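Local coordinates for HutD family protein (Pseudomonas aeruginosa, PDB 1YLL) that is of unknown function but, as a HutD-family member of the cupin clan, is probably linked to histidine utilisation, at residues W19-R31 with W42-F55. Numbering follows the deposited sequence.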
ATOM      1  N   TRP D  19      -9.941 -19.893  34.049  1.00 22.38           N
ATOM      2  CA  TRP D  19     -10.601 -21.194  34.035  1.00 25.71           C
ATOM      3  C   TRP D  19     -11.046 -21.519  35.465  1.00 29.02           C
ATOM      4  O   TRP D  19     -10.315 -21.268  36.414  1.00 28.09           O
ATOM      5  CB  TRP D  19      -9.634 -22.269  33.598  1.00 24.24           C
ATOM      6  CG  TRP D  19      -9.060 -22.105  32.250  1.00 22.77           C
ATOM      7  CD1 TRP D  19      -9.448 -21.227  31.276  1.00 24.88           C
ATOM      8  CD2 TRP D  19      -7.994 -22.879  31.700  1.00 23.07           C
ATOM      9  NE1 TRP D  19      -8.676 -21.415  30.146  1.00 24.23           N
ATOM     10  CE2 TRP D  19      -7.781 -22.423  30.382  1.00 23.58           C
ATOM     11  CE3 TRP D  19      -7.193 -23.921  32.196  1.00 22.25           C
ATOM     12  CZ2 TRP D  19      -6.796 -22.974  29.548  1.00 23.62           C
ATOM     13  CZ3 TRP D  19      -6.217 -24.466  31.369  1.00 22.07           C
ATOM     14  CH2 TRP D  19      -6.030 -23.989  30.059  1.00 24.47           C
ATOM     15  N   LYS D  20     -12.232 -22.100  35.608  1.00 33.45           N
ATOM     16  CA  LYS D  20     -12.754 -22.444  36.931  1.00 37.00           C
ATOM     17  C   LYS D  20     -11.857 -23.364  37.768  1.00 38.73           C
ATOM     18  O   LYS D  20     -12.031 -23.467  38.983  1.00 38.64           O
ATOM     19  CB  LYS D  20     -14.142 -23.066  36.779  1.00 38.17           C
ATOM     20  CG  LYS D  20     -15.130 -22.129  36.105  1.00 40.25           C
ATOM     21  CD  LYS D  20     -16.426 -22.824  35.735  1.00 42.82           C
ATOM     22  CE  LYS D  20     -17.207 -22.013  34.698  1.00 43.73           C
ATOM     23  NZ  LYS D  20     -17.427 -20.587  35.113  1.00 43.31           N
ATOM     24  N   ASN D  21     -10.895 -24.023  37.121  1.00 38.17           N
ATOM     25  CA  ASN D  21      -9.984 -24.930  37.819  1.00 37.56           C
ATOM     26  C   ASN D  21      -8.673 -24.247  38.190  1.00 37.51           C
ATOM     27  O   ASN D  21      -7.798 -24.856  38.807  1.00 37.69           O
ATOM     28  CB  ASN D  21      -9.678 -26.122  36.938  1.00 38.87           C
ATOM     29  CG  ASN D  21      -9.069 -25.706  35.634  1.00 39.30           C
ATOM     30  OD1 ASN D  21      -7.974 -25.144  35.606  1.00 39.61           O
ATOM     31  ND2 ASN D  21      -9.780 -25.951  34.542  1.00 42.19           N
ATOM     32  N   GLY D  22      -8.530 -22.990  37.785  1.00 36.97           N
ATOM     33  CA  GLY D  22      -7.334 -22.228  38.103  1.00 35.18           C
ATOM     34  C   GLY D  22      -6.043 -22.619  37.405  1.00 34.31           C
ATOM     35  O   GLY D  22      -4.976 -22.077  37.704  1.00 35.41           O
ATOM     36  N   ALA D  23      -6.126 -23.547  36.463  1.00 32.17           N
ATOM     37  CA  ALA D  23      -4.936 -23.983  35.772  1.00 29.91           C
ATOM     38  C   ALA D  23      -4.624 -23.077  34.589  1.00 27.89           C
ATOM     39  O   ALA D  23      -3.613 -23.272  33.911  1.00 28.09           O
ATOM     40  CB  ALA D  23      -5.109 -25.446  35.300  1.00 31.33           C
ATOM     41  N   GLY D  24      -5.484 -22.086  34.344  1.00 26.15           N
ATOM     42  CA  GLY D  24      -5.242 -21.190  33.217  1.00 22.84           C
ATOM     43  C   GLY D  24      -6.324 -20.153  32.944  1.00 20.78           C
ATOM     44  O   GLY D  24      -7.202 -19.905  33.766  1.00 19.63           O
ATOM     45  N   SER D  25      -6.264 -19.535  31.773  1.00 18.63           N
ATOM     46  CA  SER D  25      -7.266 -18.536  31.437  1.00 18.40           C
ATOM     47  C   SER D  25      -7.351 -18.447  29.929  1.00 18.57           C
ATOM     48  O   SER D  25      -6.450 -18.880  29.223  1.00 19.60           O
ATOM     49  CB  SER D  25      -6.880 -17.174  32.014  1.00 18.07           C
ATOM     50  OG  SER D  25      -5.620 -16.762  31.527  1.00 24.66           O
ATOM     51  N   THR D  26      -8.443 -17.886  29.441  1.00 13.74           N
ATOM     52  CA  THR D  26      -8.590 -17.761  28.022  1.00 16.14           C
ATOM     53  C   THR D  26      -8.952 -16.357  27.624  1.00 15.04           C
ATOM     54  O   THR D  26      -9.785 -15.724  28.271  1.00 13.95           O
ATOM     55  CB  THR D  26      -9.670 -18.699  27.499  1.00 18.57           C
ATOM     56  OG1 THR D  26      -9.248 -20.048  27.738  1.00 21.14           O
ATOM     57  CG2 THR D  26      -9.848 -18.510  25.983  1.00 18.05           C
ATOM     58  N   GLU D  27      -8.311 -15.884  26.557  1.00 13.13           N
ATOM     59  CA  GLU D  27      -8.611 -14.562  26.002  1.00 14.78           C
ATOM     60  C   GLU D  27      -9.252 -14.771  24.614  1.00 14.32           C
ATOM     61  O   GLU D  27      -8.564 -15.153  23.671  1.00 14.15           O
ATOM     62  CB  GLU D  27      -7.335 -13.719  25.850  1.00 18.82           C
ATOM     63  CG  GLU D  27      -6.705 -13.293  27.177  1.00 24.07           C
ATOM     64  CD  GLU D  27      -5.521 -12.344  27.003  1.00 27.20           C
ATOM     65  OE1 GLU D  27      -4.972 -12.246  25.883  1.00 33.02           O
ATOM     66  OE2 GLU D  27      -5.125 -11.709  27.998  1.00 31.74           O
ATOM     67  N   GLU D  28     -10.554 -14.538  24.495  1.00 14.01           N
ATOM     68  CA  GLU D  28     -11.228 -14.716  23.206  1.00 14.23           C
ATOM     69  C   GLU D  28     -10.933 -13.569  22.295  1.00 13.87           C
ATOM     70  O   GLU D  28     -11.164 -12.400  22.630  1.00 16.48           O
ATOM     71  CB  GLU D  28     -12.750 -14.861  23.384  1.00 15.81           C
ATOM     72  CG  GLU D  28     -13.497 -15.025  22.034  1.00 15.80           C
ATOM     73  CD  GLU D  28     -14.953 -15.477  22.197  1.00 20.61           C
ATOM     74  OE1 GLU D  28     -15.818 -14.956  21.470  1.00 22.05           O
ATOM     75  OE2 GLU D  28     -15.229 -16.361  23.022  1.00 20.78           O
ATOM     76  N   ILE D  29     -10.421 -13.890  21.118  1.00 12.51           N
ATOM     77  CA  ILE D  29     -10.107 -12.868  20.132  1.00 13.63           C
ATOM     78  C   ILE D  29     -11.342 -12.527  19.317  1.00 15.77           C
ATOM     79  O   ILE D  29     -11.671 -11.347  19.130  1.00 16.56           O
ATOM     80  CB  ILE D  29      -8.988 -13.376  19.184  1.00 12.96           C
ATOM     81  CG1 ILE D  29      -7.705 -13.618  20.002  1.00 15.37           C
ATOM     82  CG2 ILE D  29      -8.741 -12.364  18.055  1.00 15.13           C
ATOM     83  CD1 ILE D  29      -6.595 -14.258  19.198  1.00 17.78           C
ATOM     84  N   ALA D  30     -12.035 -13.559  18.848  1.00 13.79           N
ATOM     85  CA  ALA D  30     -13.195 -13.344  18.011  1.00 14.83           C
ATOM     86  C   ALA D  30     -14.025 -14.609  17.829  1.00 14.69           C
ATOM     87  O   ALA D  30     -13.537 -15.719  18.045  1.00 12.96           O
ATOM     88  CB  ALA D  30     -12.706 -12.864  16.637  1.00 15.01           C
ATOM     89  N   ARG D  31     -15.286 -14.447  17.435  1.00 14.26           N
ATOM     90  CA  ARG D  31     -16.148 -15.586  17.115  1.00 15.04           C
ATOM     91  C   ARG D  31     -17.070 -15.107  15.994  1.00 17.11           C
ATOM     92  O   ARG D  31     -17.226 -13.902  15.804  1.00 15.96           O
ATOM     93  CB  ARG D  31     -16.993 -16.039  18.303  1.00 17.19           C
ATOM     94  CG  ARG D  31     -17.951 -14.980  18.790  1.00 16.98           C
ATOM     95  CD  ARG D  31     -18.889 -15.601  19.807  1.00 18.12           C
ATOM     96  NE  ARG D  31     -18.154 -16.135  20.958  1.00 18.98           N
ATOM     97  CZ  ARG D  31     -18.656 -17.014  21.814  1.00 20.63           C
ATOM     98  NH1 ARG D  31     -19.899 -17.458  21.663  1.00 20.69           N
ATOM     99  NH2 ARG D  31     -17.902 -17.493  22.788  1.00 18.86           N
ATOM    100  N   TRP D  42     -17.302 -20.628  14.915  1.00 16.06           N
ATOM    101  CA  TRP D  42     -15.850 -20.709  15.044  1.00 14.85           C
ATOM    102  C   TRP D  42     -15.465 -19.690  16.102  1.00 14.81           C
ATOM    103  O   TRP D  42     -16.182 -18.704  16.353  1.00 13.61           O
ATOM    104  CB  TRP D  42     -15.097 -20.461  13.716  1.00 15.16           C
ATOM    105  CG  TRP D  42     -15.400 -19.173  13.023  1.00 14.52           C
ATOM    106  CD1 TRP D  42     -16.175 -19.009  11.906  1.00 16.94           C
ATOM    107  CD2 TRP D  42     -14.918 -17.874  13.367  1.00 17.28           C
ATOM    108  NE1 TRP D  42     -16.204 -17.699  11.538  1.00 15.42           N
ATOM    109  CE2 TRP D  42     -15.449 -16.969  12.419  1.00 15.35           C
ATOM    110  CE3 TRP D  42     -14.086 -17.379  14.389  1.00 16.36           C
ATOM    111  CZ2 TRP D  42     -15.188 -15.582  12.459  1.00 14.93           C
ATOM    112  CZ3 TRP D  42     -13.823 -16.008  14.423  1.00 12.02           C
ATOM    113  CH2 TRP D  42     -14.374 -15.125  13.469  1.00 16.79           C
ATOM    114  N   ARG D  43     -14.355 -19.968  16.767  1.00 14.23           N
ATOM    115  CA  ARG D  43     -13.849 -19.102  17.806  1.00 12.73           C
ATOM    116  C   ARG D  43     -12.328 -19.146  17.782  1.00 11.44           C
ATOM    117  O   ARG D  43     -11.733 -20.226  17.642  1.00 11.94           O
ATOM    118  CB  ARG D  43     -14.322 -19.594  19.168  1.00 14.10           C
ATOM    119  CG  ARG D  43     -13.831 -18.807  20.337  1.00 14.39           C
ATOM    120  CD  ARG D  43     -14.598 -19.259  21.563  1.00 18.20           C
ATOM    121  NE  ARG D  43     -14.002 -18.823  22.824  1.00 21.05           N
ATOM    122  CZ  ARG D  43     -13.040 -19.475  23.475  1.00 22.98           C
ATOM    123  NH1 ARG D  43     -12.588 -18.992  24.624  1.00 25.97           N
ATOM    124  NH2 ARG D  43     -12.509 -20.579  22.982  1.00 23.35           N
ATOM    125  N   LEU D  44     -11.713 -17.978  17.920  1.00 12.25           N
ATOM    126  CA  LEU D  44     -10.252 -17.869  17.930  1.00 12.13           C
ATOM    127  C   LEU D  44      -9.882 -17.325  19.302  1.00 11.96           C
ATOM    128  O   LEU D  44     -10.522 -16.386  19.805  1.00 12.21           O
ATOM    129  CB  LEU D  44      -9.808 -16.866  16.857  1.00 12.55           C
ATOM    130  CG  LEU D  44      -8.736 -17.073  15.780  1.00 23.31           C
ATOM    131  CD1 LEU D  44      -7.761 -15.878  15.819  1.00 15.97           C
ATOM    132  CD2 LEU D  44      -8.033 -18.425  15.892  1.00 17.62           C
ATOM    133  N   SER D  45      -8.850 -17.868  19.917  1.00 11.43           N
ATOM    134  CA  SER D  45      -8.496 -17.383  21.245  1.00 11.93           C
ATOM    135  C   SER D  45      -7.041 -17.681  21.586  1.00 11.65           C
ATOM    136  O   SER D  45      -6.376 -18.460  20.897  1.00 11.94           O
ATOM    137  CB  SER D  45      -9.364 -18.092  22.293  1.00 11.30           C
ATOM    138  OG  SER D  45      -9.168 -19.518  22.229  1.00 17.39           O
ATOM    139  N   ILE D  46      -6.577 -17.035  22.660  1.00 13.00           N
ATOM    140  CA  ILE D  46      -5.240 -17.267  23.192  1.00 13.28           C
ATOM    141  C   ILE D  46      -5.496 -17.774  24.604  1.00 16.85           C
ATOM    142  O   ILE D  46      -6.318 -17.213  25.319  1.00 19.39           O
ATOM    143  CB  ILE D  46      -4.437 -15.985  23.341  1.00 17.61           C
ATOM    144  CG1 ILE D  46      -4.086 -15.407  21.988  1.00 20.38           C
ATOM    145  CG2 ILE D  46      -3.154 -16.274  24.138  1.00 22.61           C
ATOM    146  CD1 ILE D  46      -3.692 -13.942  22.183  1.00 19.84           C
ATOM    147  N   ALA D  47      -4.827 -18.833  25.019  1.00 18.87           N
ATOM    148  CA  ALA D  47      -5.048 -19.305  26.381  1.00 19.30           C
ATOM    149  C   ALA D  47      -3.722 -19.344  27.113  1.00 21.72           C
ATOM    150  O   ALA D  47      -2.659 -19.433  26.492  1.00 20.25           O
ATOM    151  CB  ALA D  47      -5.700 -20.686  26.385  1.00 23.42           C
ATOM    152  N   ASP D  48      -3.800 -19.184  28.431  1.00 21.86           N
ATOM    153  CA  ASP D  48      -2.628 -19.281  29.285  1.00 22.90           C
ATOM    154  C   ASP D  48      -2.840 -20.596  29.982  1.00 22.96           C
ATOM    155  O   ASP D  48      -3.933 -20.874  30.474  1.00 23.54           O
ATOM    156  CB  ASP D  48      -2.583 -18.152  30.306  1.00 27.86           C
ATOM    157  CG  ASP D  48      -2.106 -16.859  29.703  1.00 32.66           C
ATOM    158  OD1 ASP D  48      -2.231 -16.722  28.472  1.00 35.44           O
ATOM    159  OD2 ASP D  48      -1.619 -15.981  30.447  1.00 36.76           O
ATOM    160  N   VAL D  49      -1.819 -21.439  29.992  1.00 18.81           N
ATOM    161  CA  VAL D  49      -1.959 -22.715  30.653  1.00 20.02           C
ATOM    162  C   VAL D  49      -0.844 -22.675  31.673  1.00 18.27           C
ATOM    163  O   VAL D  49       0.326 -22.712  31.306  1.00 19.20           O
ATOM    164  CB  VAL D  49      -1.738 -23.872  29.680  1.00 20.59           C
ATOM    165  CG1 VAL D  49      -2.022 -25.185  30.376  1.00 21.78           C
ATOM    166  CG2 VAL D  49      -2.633 -23.699  28.460  1.00 25.18           C
ATOM    167  N   GLY D  50      -1.232 -22.579  32.940  1.00 21.00           N
ATOM    168  CA  GLY D  50      -0.259 -22.463  34.016  1.00 22.23           C
ATOM    169  C   GLY D  50       0.122 -23.752  34.691  1.00 22.95           C
ATOM    170  O   GLY D  50       1.153 -23.807  35.369  1.00 23.03           O
ATOM    171  N   GLU D  51      -0.703 -24.771  34.508  1.00 21.72           N
ATOM    172  CA  GLU D  51      -0.464 -26.088  35.084  1.00 25.08           C
ATOM    173  C   GLU D  51      -0.921 -27.201  34.155  1.00 22.33           C
ATOM    174  O   GLU D  51      -1.854 -27.016  33.375  1.00 22.97           O
ATOM    175  CB  GLU D  51      -1.247 -26.235  36.371  1.00 29.38           C
ATOM    176  CG  GLU D  51      -0.795 -25.372  37.505  1.00 37.60           C
ATOM    177  CD  GLU D  51      -1.573 -25.688  38.754  1.00 42.28           C
ATOM    178  OE1 GLU D  51      -2.799 -25.428  38.763  1.00 44.35           O
ATOM    179  OE2 GLU D  51      -0.966 -26.212  39.714  1.00 45.51           O
ATOM    180  N   SER D  52      -0.274 -28.353  34.243  1.00 19.82           N
ATOM    181  CA  SER D  52      -0.678 -29.517  33.464  1.00 18.83           C
ATOM    182  C   SER D  52      -2.045 -29.931  33.991  1.00 21.11           C
ATOM    183  O   SER D  52      -2.322 -29.816  35.186  1.00 22.19           O
ATOM    184  CB  SER D  52       0.300 -30.687  33.658  1.00 18.07           C
ATOM    185  OG  SER D  52       1.598 -30.337  33.211  1.00 18.58           O
ATOM    186  N   GLY D  53      -2.914 -30.398  33.101  1.00 21.24           N
ATOM    187  CA  GLY D  53      -4.239 -30.811  33.517  1.00 20.62           C
ATOM    188  C   GLY D  53      -5.083 -31.135  32.303  1.00 21.87           C
ATOM    189  O   GLY D  53      -4.642 -30.929  31.165  1.00 20.16           O
ATOM    190  N   GLY D  54      -6.292 -31.647  32.533  1.00 20.57           N
ATOM    191  CA  GLY D  54      -7.139 -31.999  31.407  1.00 19.97           C
ATOM    192  C   GLY D  54      -7.708 -30.772  30.738  1.00 21.07           C
ATOM    193  O   GLY D  54      -7.788 -29.702  31.345  1.00 23.42           O
ATOM    194  N   PHE D  55      -8.080 -30.913  29.468  1.00 21.52           N
ATOM    195  CA  PHE D  55      -8.683 -29.811  28.730  1.00 23.21           C
ATOM    196  C   PHE D  55     -10.170 -30.132  28.672  1.00 26.10           C
ATOM    197  O   PHE D  55     -10.558 -31.286  28.478  1.00 28.16           O
ATOM    198  CB  PHE D  55      -8.123 -29.714  27.305  1.00 22.86           C
ATOM    199  CG  PHE D  55      -6.834 -28.945  27.197  1.00 22.45           C
ATOM    200  CD1 PHE D  55      -6.183 -28.841  25.960  1.00 25.37           C
ATOM    201  CD2 PHE D  55      -6.258 -28.339  28.312  1.00 21.41           C
ATOM    202  CE1 PHE D  55      -4.975 -28.147  25.841  1.00 23.58           C
ATOM    203  CE2 PHE D  55      -5.031 -27.628  28.204  1.00 21.38           C
ATOM    204  CZ  PHE D  55      -4.398 -27.541  26.961  1.00 23.62           C
TER
HETATM  205  O   HOH W   1      -9.259 -21.380  24.637  1.00 31.28           O
HETATM  206  O   HOH W   2      -3.886 -13.965  30.272  1.00 40.91           O
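E28 and R43 meet almost at right angles: E28 OE2 lies near the plane of the R43 guanidinium, at its edge, 2.8 Å from NE, which comes to it from above the carboxylate plane. R31 takes the syn side, NE somewhat out of the carboxylate plane at OE1 (2.7 Å), NH2 to the syn lone pair of OE2. OE2 thus accepts from both arginines, whose planes stand 84° apart, and one carboxylate probably gathers the two positive charges. R43 reaches it by a straight chain with CG anti to the backbone N (chi1 178°). The backbones beneath form an antiparallel hairpin, consistent with the N-terminal cupin-type β-barrel of the HutD family, with a classic beta bulge at I29 and A30, whose N-H groups share L44 O, the A30 bond being weak. The bulge turns I29 to the same side as L44 and I46, where its CD1 lies 3.9 Å from both L44 CD1 and I46 CG1; branched aliphatics suit this interior. At the other end the W19 indole lies with one face over G24 and D48 O (3.7 Å from CZ2); G24 suits the place because a side chain there would collide with D48 O. A47 CB sits at the ring's edge, V49 CG2 approaches CH2 obliquely at 3.8 Å, and NE1 gives T26 OG1 a nearly straight bond, 2.8 Å long and in the ring plane, which fixes the indole's rotation. On the face away from T26 and A47, S25 OG rests against D48 CB, while the D48 carboxylate forms a salt bridge with R109.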